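Local coordinates for bacteriocin (Pseudomonas syringae pv. tomato, PDB 4FZL), which kills competing bacteria as a colicin M-like phosphatase that degrades lipid II, the lipid-linked precursor of peptidoglycan, at the calcium ion site. Numbering follows the deposited sequence.

The calcium ion site. Residues 165-168, 195-196. With CA (calcium ion), chain B; EDO (1,2-ethanediol), chain C.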
loop_
_atom_site.group_PDB
_atom_site.type_symbol
_atom_site.label_atom_id
_atom_site.label_comp_id
_atom_site.label_asym_id
_atom_site.label_seq_id
_atom_site.Cartn_x
_atom_site.Cartn_y
_atom_site.Cartn_z
ATOM N N LEU A 165 -2.072 4.903 -2.336
ATOM C CA LEU A 165 -2.668 5.993 -1.521
ATOM C C LEU A 165 -2.840 7.354 -2.217
ATOM O O LEU A 165 -3.669 8.181 -1.822
ATOM C CB LEU A 165 -1.757 6.248 -0.318
ATOM C CG LEU A 165 -1.713 5.066 0.682
ATOM C CD1 LEU A 165 -0.704 5.370 1.783
ATOM C CD2 LEU A 165 -3.115 4.730 1.232
ATOM N N GLY A 166 -1.970 7.645 -3.201
ATOM C CA GLY A 166 -1.973 8.962 -3.781
ATOM C C GLY A 166 -1.579 10.023 -2.730
ATOM O O GLY A 166 -0.524 9.912 -2.064
ATOM N N ASN A 167 -2.391 11.065 -2.587
ATOM C CA ASN A 167 -2.228 11.983 -1.471
ATOM C C ASN A 167 -2.982 11.456 -0.267
ATOM O O ASN A 167 -3.933 10.762 -0.428
ATOM C CB ASN A 167 -2.778 13.369 -1.820
ATOM C CG ASN A 167 -2.055 13.990 -2.988
ATOM O OD1 ASN A 167 -0.814 13.832 -3.145
ATOM N ND2 ASN A 167 -2.794 14.675 -3.836
ATOM N N ILE A 168 -2.463 11.745 0.907
ATOM C CA ILE A 168 -3.156 11.438 2.129
ATOM C C ILE A 168 -3.116 12.687 2.988
ATOM O O ILE A 168 -2.490 13.677 2.645
ATOM C CB ILE A 168 -2.478 10.249 2.829
ATOM C CG1 ILE A 168 -1.031 10.473 3.238
ATOM C CG2 ILE A 168 -2.598 8.960 2.037
ATOM C CD1 ILE A 168 -0.390 9.368 4.036
ATOM N N ASP A 195 -7.956 6.772 4.200
ATOM C CA ASP A 195 -7.884 7.162 2.767
ATOM C C ASP A 195 -8.869 6.314 1.961
ATOM O O ASP A 195 -8.921 5.096 2.105
ATOM C CB ASP A 195 -6.487 6.999 2.282
ATOM C CG ASP A 195 -6.178 7.823 1.002
ATOM O OD1 ASP A 195 -6.195 9.097 0.986
ATOM O OD2 ASP A 195 -5.795 7.176 0.005
ATOM N N VAL A 196 -9.644 6.964 1.104
ATOM C CA VAL A 196 -10.571 6.230 0.266
ATOM C C VAL A 196 -9.834 5.715 -0.967
ATOM O O VAL A 196 -9.187 6.518 -1.702
ATOM C CB VAL A 196 -11.719 7.058 -0.124
ATOM C CG1 VAL A 196 -12.603 6.385 -1.214
ATOM C CG2 VAL A 196 -12.466 7.366 1.178
HETATM CA CA CA B . -5.554 9.249 -1.311
HETATM C C1 EDO C . -8.710 9.910 -1.119
HETATM O O1 EDO C . -7.893 8.864 -1.738
HETATM C C2 EDO C . -8.092 11.295 -1.379
HETATM O O2 EDO C . -6.685 11.300 -1.133
HETATM O O HOH W 1 -5.184 10.412 -3.472
HETATM O O HOH W 2 -6.153 7.831 -2.607
#
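Protein ligands of the calcium ion come from two separate stretches: the junction where helix 159-165 gives way to strand 167-178, and the start of the short strand 195-197. At the junction two main-chain carbonyls turn toward the metal, Leu165 O at 2.2 Å from the calcium ion and Asn167 O at 2.4 Å from it. Gly166 between them has phi 64° and psi -128°, a conformation that glycine, lacking a side chain, adopts easily; this bend probably helps the carbonyls on either side converge on the ion. As the last residue of helix 159-165, Leu165 presents a carbonyl at the helix's C-terminal end, where the partial negative charge would favour a cation.

Asp195 adds a carboxylate, which is probably ionised and would offset the charge of the ion. Its CG lies anti to the backbone N (chi1 -160°), carrying the carboxylate across to the metal, which it grips with both oxygens: Asp195 OD1 lies 2.4 Å and Asp195 OD2 2.5 Å from the calcium ion. Such bidentate binding suits calcium, a hard, large cation that tolerates the narrow bite of a carboxylate.

Two waters and both hydroxyls of a 1,2-ethanediol bring the observed coordination to eight. The diol, a common crystallisation additive, chelates through O1 and O2, occupying positions that water or oxygens of a substrate could perhaps fill; the structure alone does not show which. The 1,2-ethanediol hydroxyl O1, able to donate, also hydrogen-bonds to the carbonyl oxygen O of Val196, 2.7 Å away.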